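Local coordinates for protein dihydrofolate reductase (Coxiella burnetii, PDB 3TQ9) that probably reduces 7,8-dihydrofolate to tetrahydrofolate with NADPH, a step that feeds glycine, purine and DNA precursor synthesis, at residues 2-7 and 90-95; 39-44 and 56-61. One frame throughout, in Å; residues are numbered along the deposited sequence.

Contact 1: 2-7 and 90-95; sequences IITLIA and EPEVII. With MTX (methotrexate), chain C.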
ATOM      1  N   ILE A   2      -3.899  -9.992 -10.180  1.00 68.95           N
ATOM      2  CA  ILE A   2      -4.185 -10.111  -8.758  1.00 67.42           C
ATOM      3  C   ILE A   2      -3.894  -8.761  -8.118  1.00 62.72           C
ATOM      4  O   ILE A   2      -2.827  -8.196  -8.342  1.00 61.51           O
ATOM      5  CB  ILE A   2      -3.296 -11.191  -8.108  1.00 69.87           C
ATOM      6  CG1 ILE A   2      -3.577 -12.562  -8.731  1.00 75.67           C
ATOM      7  CG2 ILE A   2      -3.491 -11.234  -6.596  1.00 68.47           C
ATOM      8  CD1 ILE A   2      -5.051 -12.996  -8.694  1.00 79.24           C
ATOM      9  N   ILE A   3      -4.839  -8.242  -7.330  1.00 60.79           N
ATOM     10  CA  ILE A   3      -4.680  -6.938  -6.679  1.00 56.37           C
ATOM     11  C   ILE A   3      -4.340  -7.136  -5.211  1.00 56.00           C
ATOM     12  O   ILE A   3      -5.128  -7.704  -4.451  1.00 57.58           O
ATOM     13  CB  ILE A   3      -5.956  -6.076  -6.802  1.00 55.46           C
ATOM     14  CG1 ILE A   3      -6.210  -5.714  -8.265  1.00 55.22           C
ATOM     15  CG2 ILE A   3      -5.823  -4.816  -5.961  1.00 52.33           C
ATOM     16  CD1 ILE A   3      -7.474  -4.934  -8.482  1.00 54.93           C
ATOM     17  N   THR A   4      -3.165  -6.652  -4.819  1.00 54.44           N
ATOM     18  CA  THR A   4      -2.636  -6.882  -3.497  1.00 54.67           C
ATOM     19  C   THR A   4      -2.442  -5.568  -2.763  1.00 52.74           C
ATOM     20  O   THR A   4      -1.842  -4.642  -3.309  1.00 51.13           O
ATOM     21  CB  THR A   4      -1.293  -7.582  -3.587  1.00 56.07           C
ATOM     22  OG1 THR A   4      -1.466  -8.847  -4.236  1.00 59.09           O
ATOM     23  CG2 THR A   4      -0.702  -7.792  -2.201  1.00 56.10           C
ATOM     24  N   LEU A   5      -2.964  -5.490  -1.537  1.00 53.41           N
ATOM     25  CA  LEU A   5      -2.704  -4.353  -0.654  1.00 51.98           C
ATOM     26  C   LEU A   5      -1.588  -4.754   0.293  1.00 53.33           C
ATOM     27  O   LEU A   5      -1.658  -5.811   0.913  1.00 55.75           O
ATOM     28  CB  LEU A   5      -3.947  -3.976   0.160  1.00 52.75           C
ATOM     29  CG  LEU A   5      -5.066  -3.134  -0.471  1.00 51.82           C
ATOM     30  CD1 LEU A   5      -5.389  -3.590  -1.854  1.00 51.83           C
ATOM     31  CD2 LEU A   5      -6.306  -3.190   0.395  1.00 52.94           C
ATOM     32  N   ILE A   6      -0.556  -3.917   0.390  1.00 52.35           N
ATOM     33  CA  ILE A   6       0.509  -4.089   1.373  1.00 53.82           C
ATOM     34  C   ILE A   6       0.493  -2.870   2.300  1.00 53.51           C
ATOM     35  O   ILE A   6       0.532  -1.728   1.839  1.00 52.38           O
ATOM     36  CB  ILE A   6       1.906  -4.300   0.689  1.00 54.18           C
ATOM     37  CG1 ILE A   6       2.968  -4.704   1.717  1.00 55.81           C
ATOM     38  CG2 ILE A   6       2.359  -3.066  -0.091  1.00 51.94           C
ATOM     39  CD1 ILE A   6       4.250  -5.191   1.087  1.00 57.08           C
ATOM     40  N   ALA A   7       0.385  -3.106   3.604  1.00 55.54           N
ATOM     41  CA  ALA A   7       0.309  -2.003   4.567  1.00 55.43           C
ATOM     42  C   ALA A   7       1.004  -2.379   5.860  1.00 58.13           C
ATOM     43  O   ALA A   7       1.008  -3.545   6.239  1.00 60.33           O
ATOM     44  CB  ALA A   7      -1.136  -1.631   4.833  1.00 55.47           C
ATOM     45  N   GLU A  90      -0.750  -7.145 -16.545  1.00 81.59           N
ATOM     46  CA  GLU A  90       0.140  -7.469 -15.429  1.00 80.03           C
ATOM     47  C   GLU A  90      -0.416  -8.654 -14.632  1.00 80.70           C
ATOM     48  O   GLU A  90      -1.635  -8.795 -14.502  1.00 80.41           O
ATOM     49  CB  GLU A  90       0.329  -6.263 -14.502  1.00 75.09           C
ATOM     50  CG  GLU A  90       0.979  -5.041 -15.167  1.00 75.32           C
ATOM     51  CD  GLU A  90       2.491  -5.157 -15.319  1.00 77.92           C
ATOM     52  OE1 GLU A  90       3.053  -6.198 -14.926  1.00 79.44           O
ATOM     53  OE2 GLU A  90       3.116  -4.190 -15.818  1.00 78.63           O
ATOM     54  N   PRO A  91       0.476  -9.513 -14.105  1.00 82.15           N
ATOM     55  CA  PRO A  91       0.040 -10.636 -13.284  1.00 83.22           C
ATOM     56  C   PRO A  91      -0.265 -10.233 -11.847  1.00 78.44           C
ATOM     57  O   PRO A  91      -1.137 -10.832 -11.223  1.00 78.71           O
ATOM     58  CB  PRO A  91       1.229 -11.603 -13.345  1.00 87.43           C
ATOM     59  CG  PRO A  91       2.404 -10.744 -13.560  1.00 86.39           C
ATOM     60  CD  PRO A  91       1.930  -9.552 -14.354  1.00 84.25           C
ATOM     61  N   GLU A  92       0.448  -9.243 -11.318  1.00 74.61           N
ATOM     62  CA  GLU A  92       0.125  -8.711 -10.000  1.00 70.76           C
ATOM     63  C   GLU A  92       0.320  -7.202  -9.964  1.00 66.24           C
ATOM     64  O   GLU A  92       1.293  -6.684 -10.509  1.00 66.62           O
ATOM     65  CB  GLU A  92       0.967  -9.393  -8.907  1.00 72.08           C
ATOM     66  CG  GLU A  92       0.715  -8.856  -7.471  1.00 70.09           C
ATOM     67  CD  GLU A  92       1.214  -9.800  -6.362  1.00 74.42           C
ATOM     68  OE1 GLU A  92       2.432 -10.075  -6.289  1.00 78.32           O
ATOM     69  OE2 GLU A  92       0.384 -10.262  -5.548  1.00 76.58           O
ATOM     70  N   VAL A  93      -0.630  -6.508  -9.336  1.00 62.83           N
ATOM     71  CA  VAL A  93      -0.526  -5.069  -9.045  1.00 58.63           C
ATOM     72  C   VAL A  93      -0.546  -4.891  -7.533  1.00 56.22           C
ATOM     73  O   VAL A  93      -1.378  -5.486  -6.846  1.00 56.23           O
ATOM     74  CB  VAL A  93      -1.672  -4.277  -9.682  1.00 57.81           C
ATOM     75  CG1 VAL A  93      -1.598  -2.805  -9.292  1.00 54.62           C
ATOM     76  CG2 VAL A  93      -1.640  -4.442 -11.202  1.00 60.58           C
ATOM     77  N   ILE A  94       0.390  -4.090  -7.023  1.00 54.24           N
ATOM     78  CA  ILE A  94       0.551  -3.905  -5.585  1.00 52.57           C
ATOM     79  C   ILE A  94       0.198  -2.491  -5.195  1.00 50.13           C
ATOM     80  O   ILE A  94       0.819  -1.537  -5.648  1.00 49.21           O
ATOM     81  CB  ILE A  94       1.979  -4.234  -5.119  1.00 53.66           C
ATOM     82  CG1 ILE A  94       2.281  -5.706  -5.413  1.00 56.18           C
ATOM     83  CG2 ILE A  94       2.124  -3.968  -3.631  1.00 52.06           C
ATOM     84  CD1 ILE A  94       3.639  -6.147  -4.980  1.00 57.99           C
ATOM     85  N   ILE A  95      -0.817  -2.375  -4.348  1.00 49.63           N
ATOM     86  CA  ILE A  95      -1.303  -1.098  -3.879  1.00 48.08           C
ATOM     87  C   ILE A  95      -0.599  -0.825  -2.566  1.00 48.15           C
ATOM     88  O   ILE A  95      -0.742  -1.602  -1.618  1.00 48.80           O
ATOM     89  CB  ILE A  95      -2.831  -1.122  -3.630  1.00 48.65           C
ATOM     90  CG1 ILE A  95      -3.591  -1.719  -4.834  1.00 49.57           C
ATOM     91  CG2 ILE A  95      -3.334   0.289  -3.299  1.00 47.29           C
ATOM     92  CD1 ILE A  95      -3.398  -0.976  -6.128  1.00 48.50           C
TER
HETATM   93  N1  MTX C2001       5.408  -0.857   5.086  1.00 56.68           N
HETATM   94  C2  MTX C2001       4.611  -1.871   4.585  1.00 56.23           C
HETATM   95  NA2 MTX C2001       4.653  -3.076   5.128  1.00 55.56           N
HETATM   96  N3  MTX C2001       3.761  -1.640   3.520  1.00 56.70           N
HETATM   97  C4  MTX C2001       3.693  -0.397   2.931  1.00 56.61           C
HETATM   98  NA4 MTX C2001       2.870  -0.189   1.905  1.00 56.62           N
HETATM   99  C4A MTX C2001       4.489   0.631   3.422  1.00 57.10           C
HETATM  100  N5  MTX C2001       4.429   1.880   2.837  1.00 56.81           N
HETATM  101  C6  MTX C2001       5.216   2.897   3.312  1.00 56.84           C
HETATM  102  C7  MTX C2001       6.079   2.679   4.394  1.00 57.03           C
HETATM  103  N8  MTX C2001       6.150   1.425   4.985  1.00 57.17           N
HETATM  104  C8A MTX C2001       5.353   0.399   4.505  1.00 57.45           C
HETATM  105  C9  MTX C2001       5.108   4.232   2.628  1.00 57.78           C
HETATM  106  N10 MTX C2001       6.316   5.016   2.822  1.00 58.95           N
HETATM  107  CM  MTX C2001       6.170   6.276   3.579  1.00 59.12           C
HETATM  108  C11 MTX C2001      10.166   3.569   1.837  1.00 62.62           C
HETATM  109  C12 MTX C2001      10.020   4.674   2.657  1.00 61.80           C
HETATM  110  C13 MTX C2001       8.753   5.144   2.983  1.00 61.37           C
HETATM  111  C14 MTX C2001       7.614   4.512   2.478  1.00 59.92           C
HETATM  112  C15 MTX C2001       7.775   3.402   1.647  1.00 60.42           C
HETATM  113  C16 MTX C2001       9.046   2.933   1.328  1.00 61.43           C
HETATM  114  C   MTX C2001      11.546   3.085   1.506  1.00 63.10           C
HETATM  115  O   MTX C2001      12.628   3.981   1.651  1.00 63.40           O
HETATM  116  N   MTX C2001      11.732   1.840   1.077  1.00 63.80           N
HETATM  117  CA  MTX C2001      12.842   1.525   0.198  1.00 64.50           C
HETATM  118  CT  MTX C2001      12.506   0.403  -0.717  1.00 64.35           C
HETATM  119  O1  MTX C2001      11.465  -0.254  -0.536  1.00 64.33           O
HETATM  120  O2  MTX C2001      13.267   0.134  -1.675  1.00 64.97           O
HETATM  121  CB  MTX C2001      14.114   1.177   0.968  1.00 65.01           C
HETATM  122  CG  MTX C2001      13.852   0.568   2.335  1.00 66.80           C
HETATM  123  CD  MTX C2001      15.189   0.291   2.977  1.00 70.29           C
HETATM  124  OE1 MTX C2001      15.668  -0.872   2.938  1.00 72.46           O
HETATM  125  OE2 MTX C2001      15.827   1.220   3.542  1.00 72.34           O
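Thr4 meets the carboxylate of Glu92 from above its plane: OG1 gives its hydrogen to OE2 at 2.7 Å, about 38° out of that plane. On the same carboxylate oxygen the Ile2 methyl CG2 packs loosely. Glu92 reaches this spot because its CG stands anti to the backbone N (chi1 178°) and the chain runs on extended, while its other oxygen, OE1, looks toward Lys39 in a long, weak ion pair. Below these side chains lie two neighbouring parallel strands in the middle of the mixed sheet of the dihydrofolate reductase fold. Their backbones alternate regularly: Val93 N binds Ile2 O, Thr4 N binds Val93 O, Ile95 N binds Thr4 O at 2.7 Å and Ile6 N binds Ile95 O. At the start of the pairing Ile2 N binds Pro91 O. On the face opposite Thr4 and Glu92, Ile95 carries the apolar packing. Its CG1 touches Ile3 CG2 and Leu5 CD1, both at 4.0 Å, and helix 99-105 covers this layer through Ile101 and Ala105. Towards the active site, Ile6 CG2 rests on Ile94 CG2 at 3.7 Å. The CG1 branch of Ile6, anti to its own N, lies 3.6 Å from N3 of methotrexate. As in other reductases of this family, a strand carbonyl holds the inhibitor's 4-amino group: NA4 donates to Ile6 O at 2.8 Å, with a bent angle of 140° at the hydrogen.

Contact 2: 39-44 and 56-61; sequences KPIVMG and PHRRNI. With MTX (methotrexate), chain C.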
ATOM      1  N   LYS A  39       7.760  -5.027  -9.508  1.00 68.67           N
ATOM      2  CA  LYS A  39       6.324  -5.047  -9.759  1.00 66.56           C
ATOM      3  C   LYS A  39       5.763  -3.628  -9.838  1.00 63.10           C
ATOM      4  O   LYS A  39       6.386  -2.682  -9.348  1.00 62.29           O
ATOM      5  CB  LYS A  39       5.607  -5.864  -8.679  1.00 65.49           C
ATOM      6  CG  LYS A  39       5.969  -7.344  -8.717  1.00 69.81           C
ATOM      7  CD  LYS A  39       5.504  -8.100  -7.470  1.00 70.12           C
ATOM      8  CE  LYS A  39       6.080  -9.519  -7.411  1.00 75.38           C
ATOM      9  NZ  LYS A  39       5.942 -10.133  -6.055  1.00 76.41           N
ATOM     10  N   PRO A  40       4.603  -3.468 -10.497  1.00 61.99           N
ATOM     11  CA  PRO A  40       3.903  -2.187 -10.454  1.00 58.93           C
ATOM     12  C   PRO A  40       3.385  -1.891  -9.054  1.00 55.81           C
ATOM     13  O   PRO A  40       2.636  -2.709  -8.501  1.00 55.22           O
ATOM     14  CB  PRO A  40       2.733  -2.387 -11.432  1.00 59.51           C
ATOM     15  CG  PRO A  40       3.140  -3.488 -12.313  1.00 63.37           C
ATOM     16  CD  PRO A  40       3.997  -4.386 -11.479  1.00 64.47           C
ATOM     17  N   ILE A  41       3.812  -0.762  -8.480  1.00 54.23           N
ATOM     18  CA  ILE A  41       3.267  -0.279  -7.209  1.00 51.88           C
ATOM     19  C   ILE A  41       2.394   0.964  -7.462  1.00 50.53           C
ATOM     20  O   ILE A  41       2.796   1.901  -8.170  1.00 51.26           O
ATOM     21  CB  ILE A  41       4.358  -0.019  -6.110  1.00 52.08           C
ATOM     22  CG1 ILE A  41       5.371   1.036  -6.535  1.00 53.69           C
ATOM     23  CG2 ILE A  41       5.098  -1.293  -5.776  1.00 53.85           C
ATOM     24  CD1 ILE A  41       6.328   1.428  -5.415  1.00 55.66           C
ATOM     25  N   VAL A  42       1.181   0.937  -6.905  1.00 48.96           N
ATOM     26  CA  VAL A  42       0.207   2.010  -7.053  1.00 47.45           C
ATOM     27  C   VAL A  42       0.102   2.743  -5.717  1.00 46.48           C
ATOM     28  O   VAL A  42      -0.132   2.129  -4.673  1.00 45.60           O
ATOM     29  CB  VAL A  42      -1.167   1.452  -7.481  1.00 47.40           C
ATOM     30  CG1 VAL A  42      -2.209   2.561  -7.564  1.00 47.60           C
ATOM     31  CG2 VAL A  42      -1.065   0.744  -8.815  1.00 48.71           C
ATOM     32  N   MET A  43       0.280   4.060  -5.762  1.00 46.61           N
ATOM     33  CA  MET A  43       0.241   4.893  -4.570  1.00 46.59           C
ATOM     34  C   MET A  43      -0.533   6.175  -4.837  1.00 47.52           C
ATOM     35  O   MET A  43      -0.682   6.592  -5.985  1.00 48.41           O
ATOM     36  CB  MET A  43       1.668   5.229  -4.127  1.00 47.32           C
ATOM     37  CG  MET A  43       2.406   6.248  -5.020  1.00 48.24           C
ATOM     38  SD  MET A  43       4.185   6.333  -4.698  1.00 47.66           S
ATOM     39  CE  MET A  43       4.730   4.827  -5.462  1.00 48.39           C
ATOM     40  N   GLY A  44      -1.031   6.801  -3.777  1.00 48.29           N
ATOM     41  CA  GLY A  44      -1.624   8.126  -3.883  1.00 49.67           C
ATOM     42  C   GLY A  44      -0.549   9.195  -3.938  1.00 50.99           C
ATOM     43  O   GLY A  44       0.603   8.942  -3.614  1.00 50.68           O
ATOM     44  N   PRO A  56      13.317   2.719  -6.202  1.00 69.07           N
ATOM     45  CA  PRO A  56      14.087   2.153  -7.312  1.00 72.63           C
ATOM     46  C   PRO A  56      13.661   0.734  -7.670  1.00 72.24           C
ATOM     47  O   PRO A  56      13.130   0.014  -6.823  1.00 70.00           O
ATOM     48  CB  PRO A  56      15.527   2.171  -6.789  1.00 77.31           C
ATOM     49  CG  PRO A  56      15.391   2.121  -5.306  1.00 75.76           C
ATOM     50  CD  PRO A  56      14.137   2.887  -4.989  1.00 70.71           C
ATOM     51  N   HIS A  57      13.872   0.364  -8.930  1.00 74.79           N
ATOM     52  CA  HIS A  57      13.639  -1.001  -9.406  1.00 76.16           C
ATOM     53  C   HIS A  57      12.174  -1.445  -9.330  1.00 72.11           C
ATOM     54  O   HIS A  57      11.883  -2.638  -9.204  1.00 73.02           O
ATOM     55  CB  HIS A  57      14.527  -1.985  -8.638  1.00 79.35           C
ATOM     56  CG  HIS A  57      15.960  -1.567  -8.556  1.00 83.51           C
ATOM     57  ND1 HIS A  57      16.670  -1.130  -9.654  1.00 87.47           N
ATOM     58  CD2 HIS A  57      16.820  -1.532  -7.513  1.00 85.19           C
ATOM     59  CE1 HIS A  57      17.904  -0.838  -9.289  1.00 91.50           C
ATOM     60  NE2 HIS A  57      18.021  -1.073  -7.995  1.00 90.45           N
ATOM     61  N   ARG A  58      11.271  -0.472  -9.425  1.00 68.47           N
ATOM     62  CA  ARG A  58       9.828  -0.691  -9.446  1.00 64.99           C
ATOM     63  C   ARG A  58       9.178   0.334 -10.358  1.00 63.93           C
ATOM     64  O   ARG A  58       9.686   1.446 -10.516  1.00 64.61           O
ATOM     65  CB  ARG A  58       9.238  -0.485  -8.059  1.00 61.48           C
ATOM     66  CG  ARG A  58       9.186  -1.712  -7.222  1.00 61.80           C
ATOM     67  CD  ARG A  58       9.377  -1.369  -5.776  1.00 60.43           C
ATOM     68  NE  ARG A  58      10.755  -0.981  -5.509  1.00 63.22           N
ATOM     69  CZ  ARG A  58      11.246  -0.761  -4.297  1.00 63.49           C
ATOM     70  NH1 ARG A  58      10.475  -0.887  -3.220  1.00 61.50           N
ATOM     71  NH2 ARG A  58      12.517  -0.412  -4.163  1.00 66.96           N
ATOM     72  N   ARG A  59       8.045  -0.041 -10.940  1.00 62.65           N
ATOM     73  CA  ARG A  59       7.255   0.896 -11.713  1.00 61.61           C
ATOM     74  C   ARG A  59       6.406   1.657 -10.728  1.00 57.74           C
ATOM     75  O   ARG A  59       5.453   1.109 -10.170  1.00 56.05           O
ATOM     76  CB  ARG A  59       6.379   0.183 -12.743  1.00 62.59           C
ATOM     77  CG  ARG A  59       5.649   1.131 -13.662  1.00 62.77           C
ATOM     78  CD  ARG A  59       4.892   0.381 -14.728  1.00 65.19           C
ATOM     79  NE  ARG A  59       4.006   1.276 -15.462  1.00 65.80           N
ATOM     80  CZ  ARG A  59       3.102   0.886 -16.356  1.00 67.67           C
ATOM     81  NH1 ARG A  59       2.940  -0.405 -16.640  1.00 69.81           N
ATOM     82  NH2 ARG A  59       2.353   1.796 -16.966  1.00 68.38           N
ATOM     83  N   ASN A  60       6.777   2.910 -10.486  1.00 57.16           N
ATOM     84  CA  ASN A  60       6.040   3.743  -9.575  1.00 53.93           C
ATOM     85  C   ASN A  60       4.864   4.324 -10.313  1.00 53.09           C
ATOM     86  O   ASN A  60       5.046   4.976 -11.335  1.00 55.13           O
ATOM     87  CB  ASN A  60       6.917   4.863  -9.043  1.00 54.90           C
ATOM     88  CG  ASN A  60       7.909   4.385  -8.022  1.00 55.66           C
ATOM     89  OD1 ASN A  60       7.780   4.691  -6.844  1.00 55.35           O
ATOM     90  ND2 ASN A  60       8.916   3.640  -8.464  1.00 57.35           N
ATOM     91  N   ILE A  61       3.658   4.080  -9.802  1.00 50.57           N
ATOM     92  CA  ILE A  61       2.436   4.610 -10.397  1.00 49.97           C
ATOM     93  C   ILE A  61       1.739   5.474  -9.370  1.00 48.23           C
ATOM     94  O   ILE A  61       1.419   4.996  -8.277  1.00 46.76           O
ATOM     95  CB  ILE A  61       1.491   3.480 -10.856  1.00 49.80           C
ATOM     96  CG1 ILE A  61       2.243   2.498 -11.765  1.00 51.75           C
ATOM     97  CG2 ILE A  61       0.287   4.058 -11.579  1.00 50.32           C
ATOM     98  CD1 ILE A  61       1.373   1.485 -12.450  1.00 51.84           C
TER
HETATM   99  N1  MTX C2001       5.408  -0.857   5.086  1.00 56.68           N
HETATM  100  C2  MTX C2001       4.611  -1.871   4.585  1.00 56.23           C
HETATM  101  NA2 MTX C2001       4.653  -3.076   5.128  1.00 55.56           N
HETATM  102  N3  MTX C2001       3.761  -1.640   3.520  1.00 56.70           N
HETATM  103  C4  MTX C2001       3.693  -0.397   2.931  1.00 56.61           C
HETATM  104  NA4 MTX C2001       2.870  -0.189   1.905  1.00 56.62           N
HETATM  105  C4A MTX C2001       4.489   0.631   3.422  1.00 57.10           C
HETATM  106  N5  MTX C2001       4.429   1.880   2.837  1.00 56.81           N
HETATM  107  C6  MTX C2001       5.216   2.897   3.312  1.00 56.84           C
HETATM  108  C7  MTX C2001       6.079   2.679   4.394  1.00 57.03           C
HETATM  109  N8  MTX C2001       6.150   1.425   4.985  1.00 57.17           N
HETATM  110  C8A MTX C2001       5.353   0.399   4.505  1.00 57.45           C
HETATM  111  C9  MTX C2001       5.108   4.232   2.628  1.00 57.78           C
HETATM  112  N10 MTX C2001       6.316   5.016   2.822  1.00 58.95           N
HETATM  113  CM  MTX C2001       6.170   6.276   3.579  1.00 59.12           C
HETATM  114  C11 MTX C2001      10.166   3.569   1.837  1.00 62.62           C
HETATM  115  C12 MTX C2001      10.020   4.674   2.657  1.00 61.80           C
HETATM  116  C13 MTX C2001       8.753   5.144   2.983  1.00 61.37           C
HETATM  117  C14 MTX C2001       7.614   4.512   2.478  1.00 59.92           C
HETATM  118  C15 MTX C2001       7.775   3.402   1.647  1.00 60.42           C
HETATM  119  C16 MTX C2001       9.046   2.933   1.328  1.00 61.43           C
HETATM  120  C   MTX C2001      11.546   3.085   1.506  1.00 63.10           C
HETATM  121  O   MTX C2001      12.628   3.981   1.651  1.00 63.40           O
HETATM  122  N   MTX C2001      11.732   1.840   1.077  1.00 63.80           N
HETATM  123  CA  MTX C2001      12.842   1.525   0.198  1.00 64.50           C
HETATM  124  CT  MTX C2001      12.506   0.403  -0.717  1.00 64.35           C
HETATM  125  O1  MTX C2001      11.465  -0.254  -0.536  1.00 64.33           O
HETATM  126  O2  MTX C2001      13.267   0.134  -1.675  1.00 64.97           O
HETATM  127  CB  MTX C2001      14.114   1.177   0.968  1.00 65.01           C
HETATM  128  CG  MTX C2001      13.852   0.568   2.335  1.00 66.80           C
HETATM  129  CD  MTX C2001      15.189   0.291   2.977  1.00 70.29           C
HETATM  130  OE1 MTX C2001      15.668  -0.872   2.938  1.00 72.46           O
HETATM  131  OE2 MTX C2001      15.827   1.220   3.542  1.00 72.34           O
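Ile41 is held to the neighbouring strand through both its backbone polar atoms: its N donates to Arg59 O, and its O accepts from Ile61 N at 2.9 Å. Met43 N then continues the parallel pairing to Ile61 O. Side-chain packing falls on two faces. On one, Ile61 CD1 lies against Pro40 CB at 4.2 Å, and Val42 CG2 backs onto Ile61 CB. On the other, Ile41 runs beside Asn60, with its CD1 touching both Asn60 OD1 and Arg58 CD. Met43 folds back at its last torsion (chi3 75°), which brings CE to 3.4 Å from Asn60 OD1; the side-chain nitrogen ND2 of Asn60 donates to Leu55 O. These strands are the two arms of a beta-alpha-beta unit whose helix, 45-51, begins straight after Gly44, and Gly44, at the helix N-cap, touches NADPH. The polar side-chain bonds centre on Arg58, in the loop ahead of strand 59-63. Arg58 CG lies 3.6 Å from Lys39 O, just ahead of strand 40-44, and the bent chain delivers the guanidinium to methotrexate. Pro56 O sits at the edge of that group, in its plane, gripped side-on by NE and NH2, which helps fix the rotation of the Arg58 guanidinium. The two terminal nitrogens of Arg58 fork onto the inhibitor's alpha-carboxylate, NH1 to O1 at 2.9 Å and NH2 to O2 at 2.7 Å. Arg59 turns the other way, to a salt bridge with Asp75.

Both contacts are buried parallel pairings in one sheet, and they adjoin: strand 92-97 of contact 1 is the direct neighbour of strand 40-44 of contact 2, with probable hydrogen bonds from Ile94 N to Pro40 O and from Val42 N to Ile94 O. Ile95 CD1 also packs on Val42 CB. Contact 1 is the more central, and in the chain it encloses contact 2, which lies nearer the sheet's outer strand 74-77. The two meet different ends of methotrexate: contact 1 presents a backbone carbonyl to the pteridine, whereas contact 2 offers the glutamate tail an arginine from its more open loop, where Pro56 and His57 are exposed.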